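Local coordinates for DUF4442 domain-containing protein (Pseudomonas aeruginosa, PDB 1YOC) that is of unknown function but has a hotdog fold related to PaaI-type thioesterases, and so may act on acyl-thioesters such as acyl-CoA, at residues B[30-35]-B[47-51]; B[63-67]-B[93-97]. One frame throughout, in Å; residues are numbered along the deposited sequence.

Contact 1. Residues B[30-35]-B[47-51]; sequences ASIAPQ and TFPKR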
loop_
_atom_site.group_PDB
_atom_site.type_symbol
_atom_site.label_atom_id
_atom_site.label_comp_id
_atom_site.label_asym_id
_atom_site.label_seq_id
_atom_site.Cartn_x
_atom_site.Cartn_y
_atom_site.Cartn_z
ATOM N N ALA B 30 -2.611 -11.048 -4.779
ATOM C CA ALA B 30 -2.323 -12.373 -4.214
ATOM C C ALA B 30 -1.379 -12.286 -3.019
ATOM O O ALA B 30 -1.353 -13.185 -2.179
ATOM C CB ALA B 30 -1.707 -13.310 -5.323
ATOM N N SER B 31 -0.611 -11.202 -2.926
ATOM C CA SER B 31 0.325 -11.026 -1.817
ATOM C C SER B 31 -0.422 -11.002 -0.481
ATOM O O SER B 31 0.201 -11.247 0.555
ATOM C CB SER B 31 1.182 -9.741 -1.947
ATOM O OG SER B 31 0.386 -8.547 -1.922
ATOM N N ILE B 32 -1.725 -10.690 -0.480
ATOM C CA ILE B 32 -2.454 -10.767 0.802
ATOM C C ILE B 32 -3.461 -11.931 0.834
ATOM O O ILE B 32 -4.139 -12.116 1.840
ATOM C CB ILE B 32 -3.190 -9.448 1.173
ATOM C CG1 ILE B 32 -4.243 -9.075 0.120
ATOM C CG2 ILE B 32 -2.172 -8.290 1.302
ATOM C CD1 ILE B 32 -5.173 -7.901 0.599
ATOM N N ALA B 33 -3.527 -12.728 -0.235
ATOM C CA ALA B 33 -4.443 -13.903 -0.303
ATOM C C ALA B 33 -5.855 -13.530 0.130
ATOM O O ALA B 33 -6.424 -14.104 1.046
ATOM C CB ALA B 33 -3.891 -15.033 0.600
ATOM N N PRO B 34 -6.465 -12.561 -0.558
ATOM C CA PRO B 34 -7.812 -12.113 -0.197
ATOM C C PRO B 34 -8.976 -12.960 -0.725
ATOM O O PRO B 34 -8.792 -13.825 -1.595
ATOM C CB PRO B 34 -7.838 -10.707 -0.797
ATOM C CG PRO B 34 -7.123 -10.956 -2.171
ATOM C CD PRO B 34 -6.037 -11.989 -1.858
ATOM N N GLN B 35 -10.159 -12.716 -0.163
ATOM C CA GLN B 35 -11.386 -13.366 -0.640
ATOM C C GLN B 35 -12.455 -12.282 -0.560
ATOM O O GLN B 35 -12.349 -11.341 0.258
ATOM C CB GLN B 35 -11.798 -14.521 0.286
ATOM C CG GLN B 35 -10.796 -15.670 0.342
ATOM C CD GLN B 35 -10.771 -16.440 -0.978
ATOM O OE1 GLN B 35 -11.738 -16.417 -1.749
ATOM N NE2 GLN B 35 -9.671 -17.119 -1.236
ATOM N N THR B 47 -11.981 -10.056 2.795
ATOM C CA THR B 47 -11.304 -10.494 4.009
ATOM C C THR B 47 -9.934 -11.022 3.588
ATOM O O THR B 47 -9.758 -11.374 2.438
ATOM C CB THR B 47 -12.037 -11.688 4.694
ATOM O OG1 THR B 47 -12.158 -12.777 3.756
ATOM C CG2 THR B 47 -13.448 -11.287 5.146
ATOM N N PHE B 48 -8.945 -10.995 4.483
ATOM C CA PHE B 48 -7.689 -11.669 4.160
ATOM C C PHE B 48 -7.128 -12.183 5.501
ATOM O O PHE B 48 -7.332 -11.576 6.567
ATOM C CB PHE B 48 -6.690 -10.806 3.348
ATOM C CG PHE B 48 -6.034 -9.683 4.121
ATOM C CD1 PHE B 48 -4.827 -9.888 4.775
ATOM C CD2 PHE B 48 -6.593 -8.388 4.091
ATOM C CE1 PHE B 48 -4.134 -8.793 5.399
ATOM C CE2 PHE B 48 -5.937 -7.295 4.694
ATOM C CZ PHE B 48 -4.717 -7.485 5.340
ATOM N N PRO B 49 -6.423 -13.317 5.468
ATOM C CA PRO B 49 -5.901 -13.847 6.736
ATOM C C PRO B 49 -4.592 -13.295 7.268
ATOM O O PRO B 49 -3.687 -12.923 6.519
ATOM C CB PRO B 49 -5.774 -15.343 6.450
ATOM C CG PRO B 49 -5.266 -15.330 4.999
ATOM C CD PRO B 49 -6.163 -14.225 4.344
ATOM N N LYS B 50 -4.483 -13.275 8.587
ATOM C CA LYS B 50 -3.222 -12.888 9.192
ATOM C C LYS B 50 -2.304 -14.110 8.987
ATOM O O LYS B 50 -2.711 -15.267 9.230
ATOM C CB LYS B 50 -3.408 -12.641 10.695
ATOM C CG LYS B 50 -2.073 -12.428 11.445
ATOM C CD LYS B 50 -2.311 -11.727 12.789
ATOM C CE LYS B 50 -1.021 -11.530 13.571
ATOM N NZ LYS B 50 -0.685 -12.687 14.432
ATOM N N ARG B 51 -1.088 -13.875 8.522
ATOM C CA ARG B 51 -0.124 -14.961 8.324
ATOM C C ARG B 51 1.251 -14.288 8.255
ATOM O O ARG B 51 1.319 -13.081 8.029
ATOM C CB ARG B 51 -0.426 -15.763 7.045
ATOM C CG ARG B 51 -0.425 -14.895 5.800
ATOM C CD ARG B 51 -0.636 -15.720 4.508
ATOM N NE ARG B 51 -0.733 -14.811 3.369
ATOM C CZ ARG B 51 -0.194 -15.032 2.180
ATOM N NH1 ARG B 51 0.487 -16.166 1.936
ATOM N NH2 ARG B 51 -0.267 -14.083 1.260
HETATM O O HOH W 1 0.063 -15.426 -1.427
HETATM O O HOH W 2 -2.709 -12.935 3.880
#
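Q35 and T47 face each other as an antiparallel hydrogen-bonded pair. Q35 N donates to T47 O at 3.0 Å, and T47 N donates back to Q35 O at 2.9 Å with an N-H...O angle of 163°. One residue earlier, P34 CA lies 3.4 Å from T47 O, a CA-H...O contact beside the first of these bonds.

Apolar packing continues on the I32 side. The first torsion of F48 (chi1 72°) puts the ring between its own backbone N and carbonyl carbon. This lays it beside I32, whose CD1 sits over one face, 4.2 Å from the ring centroid. F48 CB lies 3.2 Å from I32 O. I32 and F48 join the loop after helix 15-25 to strand 43-48, while the Q35-T47 bridge pairs that strand with the edge strand 35-40 of the hotdog sheet. A65 and A69 of helix 63-81 pack on I32 and F48 respectively.

At the far end two waters bridge R51 to the loop. R51 is extended from CG to NE, and A33 CB lies over one face of its guanidinium. One water accepts from R51 NE and donates to I32 O and P49 O. A second water links R51 NH2 to A30 O. S31 O approaches R51 NH2 at the guanidinium edge, 3.0 Å away.

Contact 2. Residues B[63-67]-B[93-97]; sequences AIALC and MTVEY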
loop_
_atom_site.group_PDB
_atom_site.type_symbol
_atom_site.label_atom_id
_atom_site.label_comp_id
_atom_site.label_asym_id
_atom_site.label_seq_id
_atom_site.Cartn_x
_atom_site.Cartn_y
_atom_site.Cartn_z
ATOM N N ALA B 63 0.701 -2.356 7.541
ATOM C CA ALA B 63 -0.085 -1.196 7.089
ATOM C C ALA B 63 -0.392 -1.260 5.586
ATOM O O ALA B 63 -1.520 -0.911 5.148
ATOM C CB ALA B 63 0.707 0.118 7.381
ATOM N N ILE B 64 0.592 -1.673 4.797
ATOM C CA ILE B 64 0.393 -1.677 3.349
ATOM C C ILE B 64 -0.451 -2.872 2.895
ATOM O O ILE B 64 -1.080 -2.807 1.839
ATOM C CB ILE B 64 1.760 -1.517 2.610
ATOM C CG1 ILE B 64 2.480 -0.258 3.165
ATOM C CG2 ILE B 64 1.543 -1.323 1.082
ATOM C CD1 ILE B 64 1.659 1.114 2.930
ATOM N N ALA B 65 -0.452 -3.962 3.684
ATOM C CA ALA B 65 -1.329 -5.108 3.345
ATOM C C ALA B 65 -2.804 -4.630 3.528
ATOM O O ALA B 65 -3.718 -5.013 2.768
ATOM C CB ALA B 65 -1.030 -6.300 4.284
ATOM N N LEU B 66 -3.032 -3.788 4.531
ATOM C CA LEU B 66 -4.360 -3.235 4.771
ATOM C C LEU B 66 -4.712 -2.324 3.585
ATOM O O LEU B 66 -5.873 -2.290 3.124
ATOM C CB LEU B 66 -4.380 -2.422 6.097
ATOM C CG LEU B 66 -3.988 -3.218 7.354
ATOM C CD1 LEU B 66 -3.778 -2.250 8.528
ATOM C CD2 LEU B 66 -5.053 -4.251 7.671
ATOM N N CYS B 67 -3.747 -1.544 3.111
ATOM C CA CYS B 67 -4.016 -0.663 1.959
ATOM C C CYS B 67 -4.383 -1.525 0.761
ATOM O O CYS B 67 -5.256 -1.147 -0.038
ATOM C CB CYS B 67 -2.794 0.188 1.580
ATOM S SG CYS B 67 -2.392 1.480 2.758
ATOM N N MET B 93 -5.073 8.485 -2.614
ATOM C CA MET B 93 -5.582 7.709 -1.480
ATOM C C MET B 93 -5.043 8.309 -0.194
ATOM O O MET B 93 -3.879 8.725 -0.136
ATOM C CB MET B 93 -5.149 6.230 -1.550
ATOM C CG MET B 93 -5.494 5.465 -0.241
ATOM S SD MET B 93 -5.036 3.704 -0.312
ATOM C CE MET B 93 -3.235 3.830 -0.310
ATOM N N THR B 94 -5.911 8.446 0.794
ATOM C CA THR B 94 -5.464 8.897 2.112
ATOM C C THR B 94 -5.894 7.826 3.092
ATOM O O THR B 94 -7.033 7.362 3.069
ATOM C CB THR B 94 -6.062 10.267 2.548
ATOM O OG1 THR B 94 -5.539 11.279 1.672
ATOM C CG2 THR B 94 -5.631 10.611 4.028
ATOM N N VAL B 95 -4.979 7.416 3.956
ATOM C CA VAL B 95 -5.306 6.404 4.953
ATOM C C VAL B 95 -4.868 6.886 6.369
ATOM O O VAL B 95 -3.983 7.742 6.515
ATOM C CB VAL B 95 -4.570 5.056 4.688
ATOM C CG1 VAL B 95 -4.854 4.566 3.263
ATOM C CG2 VAL B 95 -3.003 5.244 4.857
ATOM N N GLU B 96 -5.516 6.326 7.395
ATOM C CA GLU B 96 -5.142 6.573 8.798
ATOM C C GLU B 96 -5.071 5.229 9.507
ATOM O O GLU B 96 -5.944 4.347 9.328
ATOM C CB GLU B 96 -6.175 7.473 9.501
ATOM C CG GLU B 96 -6.000 8.942 9.033
ATOM C CD GLU B 96 -7.040 9.842 9.648
ATOM O OE1 GLU B 96 -8.158 9.917 9.118
ATOM O OE2 GLU B 96 -6.731 10.445 10.684
ATOM N N TYR B 97 -4.023 5.067 10.304
ATOM C CA TYR B 97 -3.800 3.829 11.020
ATOM C C TYR B 97 -4.367 4.000 12.411
ATOM O O TYR B 97 -3.816 4.734 13.229
ATOM C CB TYR B 97 -2.299 3.535 11.044
ATOM C CG TYR B 97 -1.751 3.488 9.631
ATOM C CD1 TYR B 97 -2.261 2.570 8.703
ATOM C CD2 TYR B 97 -0.710 4.347 9.217
ATOM C CE1 TYR B 97 -1.749 2.495 7.385
ATOM C CE2 TYR B 97 -0.197 4.274 7.895
ATOM C CZ TYR B 97 -0.718 3.347 7.005
ATOM O OH TYR B 97 -0.212 3.249 5.718
#
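A63 CB presses against the Y97 ring, 3.4 Å from Y97 CE1 and 3.5 Å from Y97 CZ. The methyl meets the ring obliquely. The Y97 ring is carried beside its own backbone N (chi1 -56°), which sends the hydroxyl end in toward the helix. There Y97 OH comes within 4.0 Å of I64 CD1. The CB of I64 points away from the strand, but its CG1 branch turns back at chi2 -61° and brings CD1 to the hydroxyl.

C67 reaches the strand one helical turn after A63. Its SG stands beside the backbone N and is 4.0 Å from both M93 CE and V95 CG1. M93 runs straight out from the strand until chi3 (69°), where the bend lays its terminal methyl against C67 SG and CB. V95 offers CG1, the methyl anti to its carbonyl carbon.

This is the hotdog layout, with helix 63-81 packed on the curved sheet, here at strand 86-97. Locally the two axes are 10.2 Å apart. Residues 93-96 pair with a strand of the second subunit, so the sheet runs on across the dimer. A63 and I64 also pack on E71 and N68 of that subunit.

Across the two segments the partners are methyls, a sulfur and a tyrosine ring and hydroxyl, so between these segments the helix is held on the strand mainly by fit of shape, not by directed polar bonds.

Contact 1 closes in the chain before contact 2 opens, and their centres are about 15 Å apart. Both reach the same sheet, contact 1 at strands 35-40 and 43-48 on one side, contact 2 at strand 86-97, outermost on the other within this chain. Helix 63-81 lies between them. They touch through its first turn: F48 CZ is 3.7 Å from A65 O, and I32 CG2 is 3.8 Å from A65 CB. So A65 turns to contact 1 while A63 and C67 serve contact 2. Both also reach the second subunit, contact 1 through S31 and I32. A glycerol, probably from crystallisation, lies about 5 Å from the V95 side chain. No active site is established here.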